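Poly-beta-1,6-N-acetyl-D-glucosamine N-deacetylase (Aggregatibacter actinomycetemcomitans, PDB 4U10) probably removes N-acetyl groups from poly-beta-1,6-N-acetyl-D-glucosamine through its metal-binding polysaccharide deacetylase domain, the part of the longer protein held in this chain. Local coordinates at residues A[48-51]-A[52-55]; A[249-252]-A[253-256]; A[33-36]-A[37-41]. One frame throughout, in Å; residues are numbered along the deposited sequence.

Overall arrangement
All three contacts are local and concern helices beside the central sheet of a polysaccharide deacetylase domain. Contact 3 lies within helix 31-42, contact 1 caps helix 51-58, and contact 2 is the turn between strand 248-249 and helix 256-263. Contacts 2 and 3, with centres 11 Å apart, touch directly: His37 NE2 probably bonds to Thr254 O at 2.9 Å, and Phe256 stacks on Trp40. Contact 1 meets contact 3 through Val48 and Leu41. The side chain of Leu249 lies about 3 Å from that of His10, a zinc ligand, and about 6 Å from a bound zinc; that of Asn39 is about 4 Å from a bound zinc and from Asp43, which with Lys42 forms a zinc site.

Contact 1 of 3, residues A[48-51]-A[52-55]; sequences VVSW and QQII
Between Ser50 and Gln53 the chain passes from an extended stretch into the first turn of a helix, where Ser50 O accepts from Ile54 N at 3.3 Å and Trp51 O from Ile55 N at 2.9 Å. Ser50 is the N-cap and forms a capping box with Gln53. Its OG, set between its own backbone N and carbonyl carbon (chi1 64°), takes the N-H of Gln53 at 3.2 Å, a donor that the helix itself would leave with at most a weak bond to Ser50 O. In return, Gln53 OE1 accepts from Ser50 N at 3.0 Å with an N-H...O angle of 165°, the donor tilted out of the amide plane. Glutamine suits this return bond because, with CG beside its own backbone N and the chain extended beyond it, it reaches back along the cap; the same OE1 takes a proton from a water that also donates to Val48 O. The apolar side chains meet beside the box. The branches of Ile54 let it put CG2 over the face of the Trp51 six-membered ring, 4.0 Å from its centroid, and CD1 on Val49 CG2 at 3.8 Å. Ile55 CG1 meets the pyrrole part of the same indole, 3.6 Å from Trp51 NE1. Gln52 OE1 is hydrogen-bonded to Arg204 and its NE2 to Asp56. Around the cap, Phe230 and His228 meet the indole edge-to-face, Tyr4 of strand 3-13 touches both Trp51 and Ile54, and Val49 and Ile54 rest on Val70 of strand 68-75, so helix 51-58 starts against the central sheet.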
# COMPACT_ATOMS: atom_id res chain seq x y z
N VAL A 48 13.64 -11.66 -2.30
CA VAL A 48 12.94 -10.39 -2.53
C VAL A 48 13.16 -9.84 -3.91
O VAL A 48 14.27 -9.53 -4.33
CB VAL A 48 13.26 -9.35 -1.44
CG1 VAL A 48 12.54 -8.02 -1.69
CG2 VAL A 48 12.83 -9.92 -0.09
N VAL A 49 12.08 -9.73 -4.64
CA VAL A 49 12.14 -9.24 -6.00
C VAL A 49 11.36 -7.93 -6.11
O VAL A 49 10.49 -7.64 -5.31
CB VAL A 49 11.54 -10.26 -6.98
CG1 VAL A 49 12.30 -11.60 -6.86
CG2 VAL A 49 10.05 -10.40 -6.72
N SER A 50 11.68 -7.13 -7.10
CA SER A 50 10.99 -5.87 -7.32
C SER A 50 9.75 -6.13 -8.16
O SER A 50 9.62 -7.18 -8.84
CB SER A 50 11.92 -4.93 -8.10
OG SER A 50 12.19 -5.45 -9.41
N TRP A 51 8.83 -5.16 -8.13
CA TRP A 51 7.67 -5.25 -8.96
C TRP A 51 8.08 -5.35 -10.42
O TRP A 51 7.44 -6.08 -11.20
CB TRP A 51 6.70 -4.09 -8.69
CG TRP A 51 5.42 -4.29 -9.37
CD1 TRP A 51 4.96 -3.54 -10.36
CD2 TRP A 51 4.44 -5.34 -9.16
NE1 TRP A 51 3.77 -4.03 -10.81
CE2 TRP A 51 3.41 -5.12 -10.07
CE3 TRP A 51 4.32 -6.42 -8.27
CZ2 TRP A 51 2.28 -5.94 -10.15
CZ3 TRP A 51 3.24 -7.23 -8.38
CH2 TRP A 51 2.22 -6.99 -9.32
N GLN A 52 9.09 -4.60 -10.81
CA GLN A 52 9.58 -4.67 -12.20
C GLN A 52 9.93 -6.13 -12.65
O GLN A 52 9.62 -6.53 -13.80
CB GLN A 52 10.72 -3.70 -12.38
CG GLN A 52 11.11 -3.44 -13.81
CD GLN A 52 9.97 -2.98 -14.69
OE1 GLN A 52 9.46 -1.88 -14.54
NE2 GLN A 52 9.67 -3.75 -15.69
N GLN A 53 10.53 -6.92 -11.77
CA GLN A 53 10.82 -8.33 -12.06
C GLN A 53 9.57 -9.15 -12.24
O GLN A 53 9.52 -10.05 -13.08
CB GLN A 53 11.65 -8.94 -10.92
CG GLN A 53 13.08 -8.44 -10.92
CD GLN A 53 13.84 -9.00 -9.76
OE1 GLN A 53 13.88 -8.38 -8.70
NE2 GLN A 53 14.31 -10.22 -9.91
N ILE A 54 8.54 -8.83 -11.44
CA ILE A 54 7.21 -9.42 -11.65
C ILE A 54 6.69 -9.09 -13.06
O ILE A 54 6.20 -9.96 -13.77
CB ILE A 54 6.17 -8.91 -10.62
CG1 ILE A 54 6.60 -9.17 -9.17
CG2 ILE A 54 4.85 -9.56 -10.84
CD1 ILE A 54 6.94 -10.60 -8.85
N ILE A 55 6.77 -7.82 -13.45
CA ILE A 55 6.25 -7.40 -14.74
C ILE A 55 7.08 -7.99 -15.88
O ILE A 55 6.56 -8.48 -16.89
CB ILE A 55 6.19 -5.85 -14.84
CG1 ILE A 55 5.18 -5.26 -13.87
CG2 ILE A 55 5.79 -5.47 -16.24
CD1 ILE A 55 3.73 -5.71 -14.12
O HOH W 1 15.51 -7.97 -6.22

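Contact 2 of 3, residues A[249-252]-A[253-256]; sequences LIDT and ETGF
Thr254 OG1 takes the backbone N-H of Asp251 at 2.9 Å in a nearly straight bond of 178°, so the threonine hydroxyl satisfies an amide at the start of the turn. A chi1 of -50° sets OG1 beside its own backbone N, where it meets Asp251 N, and a water joins the same oxygen to Leu249 O. The main chain closes the loop in the other direction: Thr254 N donates to Asp251 O at 2.9 Å, approaching from above the carbonyl plane. Asp251 also makes an Asx turn, its OD1 accepting Glu253 N at 2.9 Å on the anti side of the carboxylate, in a bent bond of 135°. Aspartate is short enough to fold back onto this amide. At the corner, Thr252 OG1 donates to Glu253 OE2 at 2.6 Å on the syn side, the two side chains running alongside each other. The methyl groups of Ile250 face Thr254 more loosely, Ile250 CD1 lying 4.1 Å from Thr254 CG2. Beyond the turn, His37 takes the Thr254 carbonyl. Asp251 to Thr254 form a type I beta turn, here reinforced by side chains and followed by Gly255 as the N-cap of helix 256-263, joining that helix to strand 248-249.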
# COMPACT_ATOMS: atom_id res chain seq x y z
N LEU A 249 -0.98 -9.32 5.88
CA LEU A 249 -0.92 -8.13 6.74
C LEU A 249 -0.02 -8.32 7.93
O LEU A 249 -0.30 -9.18 8.77
CB LEU A 249 -2.33 -7.77 7.25
CG LEU A 249 -2.48 -6.57 8.19
CD1 LEU A 249 -2.01 -5.33 7.49
CD2 LEU A 249 -3.91 -6.39 8.69
N ILE A 250 1.05 -7.54 8.02
CA ILE A 250 2.00 -7.69 9.08
C ILE A 250 1.52 -6.96 10.35
O ILE A 250 1.03 -5.85 10.30
CB ILE A 250 3.38 -7.14 8.65
CG1 ILE A 250 3.90 -7.80 7.34
CG2 ILE A 250 4.38 -7.32 9.77
CD1 ILE A 250 4.29 -9.27 7.49
N ASP A 251 1.69 -7.58 11.50
CA ASP A 251 1.50 -6.84 12.77
C ASP A 251 2.58 -7.24 13.76
O ASP A 251 3.46 -8.11 13.46
CB ASP A 251 0.09 -7.07 13.34
CG ASP A 251 -0.27 -8.56 13.49
OD1 ASP A 251 0.46 -9.35 14.13
OD2 ASP A 251 -1.35 -8.93 13.01
N THR A 252 2.55 -6.62 14.95
CA THR A 252 3.56 -6.91 15.98
C THR A 252 3.58 -8.35 16.43
O THR A 252 4.54 -8.70 17.09
CB THR A 252 3.36 -6.12 17.24
OG1 THR A 252 2.04 -6.36 17.65
CG2 THR A 252 3.56 -4.66 17.03
N GLU A 253 2.55 -9.15 16.15
CA GLU A 253 2.56 -10.61 16.46
C GLU A 253 2.98 -11.49 15.30
O GLU A 253 2.93 -12.72 15.39
CB GLU A 253 1.20 -11.11 16.92
CG GLU A 253 0.99 -11.04 18.43
CD GLU A 253 0.60 -9.65 18.88
OE1 GLU A 253 -0.54 -9.48 19.41
OE2 GLU A 253 1.44 -8.72 18.69
N THR A 254 3.41 -10.88 14.22
CA THR A 254 3.86 -11.66 13.10
C THR A 254 5.31 -12.15 13.38
O THR A 254 6.27 -11.41 13.25
CB THR A 254 3.79 -10.90 11.76
OG1 THR A 254 2.49 -10.32 11.59
CG2 THR A 254 4.08 -11.90 10.58
N GLY A 255 5.40 -13.41 13.77
CA GLY A 255 6.68 -14.08 13.98
C GLY A 255 7.04 -14.93 12.79
O GLY A 255 6.32 -14.95 11.77
N PHE A 256 8.15 -15.64 12.89
CA PHE A 256 8.62 -16.46 11.77
C PHE A 256 7.60 -17.56 11.34
O PHE A 256 7.38 -17.84 10.12
CB PHE A 256 9.96 -17.09 12.12
CG PHE A 256 11.04 -16.08 12.43
CD1 PHE A 256 10.95 -14.76 11.98
CD2 PHE A 256 12.18 -16.47 13.12
CE1 PHE A 256 11.94 -13.85 12.26
CE2 PHE A 256 13.19 -15.56 13.37
CZ PHE A 256 13.07 -14.25 12.94
O HOH W 2 0.78 -11.57 10.21

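Contact 3 of 3, residues A[33-36]-A[37-41]; sequences LLIS and HFNWL
Residues 33-36 and 37-41 are successive turns of helix 31-42, joined by regular i to i+4 bonds from His37, Phe38, Asn39 and Trp40 back to Leu33, Leu34, Ile35 and Ser36; the one from Asn39 N to Ile35 O is 2.7 Å. Leu33 O has a second donor, Ser36 OG at 2.7 Å, which comes from the same face of the carbonyl plane as His37 N. Serine can do this because a chi1 of 86° turns its hydroxyl back toward the preceding turn. On the buried side, Leu34 CG makes a CH-pi contact over one face of the Phe38 ring, 4.0 Å from its centroid, and Leu34 CD1 packs by van der Waals contact 3.4 Å from Phe38 CE1, while Tyr91 and Tyr93 meet that ring edge-to-face. Leu33 O sits over one face of the His37 imidazole, and Leu33 CD1 packs 3.5 Å from His37 NE2. Ile35 CG2 runs beside the Asn39 amide, 3.6 Å from ND2. Asn39 OD1 itself is bonded to the hydroxyl of Tyr91. Both imidazole nitrogens of His37 have partners, Tyr9 OH at ND1 and Thr254 O at NE2. Since the Thr254 carbonyl can only accept, NE2 probably carries a proton and ND1 would then probably accept from Tyr9 OH; a buried histidine can thereby link helix 31-42 to strand 3-13 and to the turn before helix 256-263.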
# COMPACT_ATOMS: atom_id res chain seq x y z
N LEU A 33 11.78 -5.76 14.54
CA LEU A 33 10.93 -6.81 14.00
C LEU A 33 11.04 -6.86 12.48
O LEU A 33 11.04 -7.97 11.91
CB LEU A 33 9.48 -6.71 14.43
CG LEU A 33 8.58 -7.79 13.85
CD1 LEU A 33 8.90 -9.17 14.40
CD2 LEU A 33 7.11 -7.47 14.15
N LEU A 34 11.16 -5.70 11.84
CA LEU A 34 11.26 -5.60 10.38
C LEU A 34 12.59 -6.29 9.95
O LEU A 34 12.62 -7.16 9.05
CB LEU A 34 11.28 -4.13 9.93
CG LEU A 34 11.51 -3.90 8.42
CD1 LEU A 34 10.31 -4.44 7.63
CD2 LEU A 34 11.80 -2.46 7.95
N ILE A 35 13.66 -5.93 10.61
CA ILE A 35 15.03 -6.55 10.33
C ILE A 35 15.00 -8.05 10.50
O ILE A 35 15.61 -8.82 9.73
CB ILE A 35 16.10 -5.86 11.20
CG1 ILE A 35 16.30 -4.44 10.66
CG2 ILE A 35 17.44 -6.64 11.27
CD1 ILE A 35 17.08 -3.46 11.56
N SER A 36 14.18 -8.50 11.47
CA SER A 36 14.09 -9.91 11.77
C SER A 36 13.40 -10.64 10.64
O SER A 36 13.79 -11.79 10.26
CB SER A 36 13.41 -10.18 13.14
OG SER A 36 12.02 -10.23 13.05
N HIS A 37 12.36 -10.01 10.10
CA HIS A 37 11.73 -10.54 8.94
C HIS A 37 12.73 -10.55 7.74
O HIS A 37 12.77 -11.51 7.02
CB HIS A 37 10.50 -9.72 8.57
CG HIS A 37 9.40 -9.81 9.55
ND1 HIS A 37 8.30 -9.00 9.49
CD2 HIS A 37 9.23 -10.58 10.65
CE1 HIS A 37 7.47 -9.30 10.47
NE2 HIS A 37 8.01 -10.25 11.20
N PHE A 38 13.44 -9.46 7.53
CA PHE A 38 14.38 -9.31 6.37
C PHE A 38 15.49 -10.32 6.43
O PHE A 38 15.88 -10.89 5.42
CB PHE A 38 15.00 -7.92 6.36
CG PHE A 38 14.09 -6.86 5.82
CD1 PHE A 38 12.74 -7.12 5.63
CD2 PHE A 38 14.58 -5.61 5.57
CE1 PHE A 38 11.89 -6.12 5.14
CE2 PHE A 38 13.74 -4.62 5.09
CZ PHE A 38 12.40 -4.88 4.85
N ASN A 39 15.98 -10.54 7.64
CA ASN A 39 16.90 -11.67 7.92
C ASN A 39 16.32 -13.07 7.75
O ASN A 39 16.99 -13.94 7.24
CB ASN A 39 17.41 -11.55 9.35
CG ASN A 39 18.38 -10.44 9.50
OD1 ASN A 39 18.97 -9.98 8.51
ND2 ASN A 39 18.57 -9.98 10.74
N TRP A 40 15.10 -13.30 8.23
CA TRP A 40 14.49 -14.59 8.16
C TRP A 40 14.21 -14.94 6.71
O TRP A 40 14.38 -16.12 6.32
CB TRP A 40 13.19 -14.61 8.94
CG TRP A 40 12.61 -15.95 8.93
CD1 TRP A 40 12.86 -16.94 9.84
CD2 TRP A 40 11.73 -16.52 7.95
NE1 TRP A 40 12.17 -18.07 9.50
CE2 TRP A 40 11.48 -17.84 8.34
CE3 TRP A 40 11.13 -16.03 6.77
CZ2 TRP A 40 10.64 -18.70 7.60
CZ3 TRP A 40 10.29 -16.88 6.04
CH2 TRP A 40 10.06 -18.20 6.46
N LEU A 41 13.80 -13.95 5.90
CA LEU A 41 13.52 -14.23 4.50
C LEU A 41 14.82 -14.71 3.83
O LEU A 41 14.81 -15.73 3.16
CB LEU A 41 12.97 -12.99 3.74
CG LEU A 41 11.62 -12.43 4.18
CD1 LEU A 41 11.36 -11.07 3.58
CD2 LEU A 41 10.55 -13.41 3.76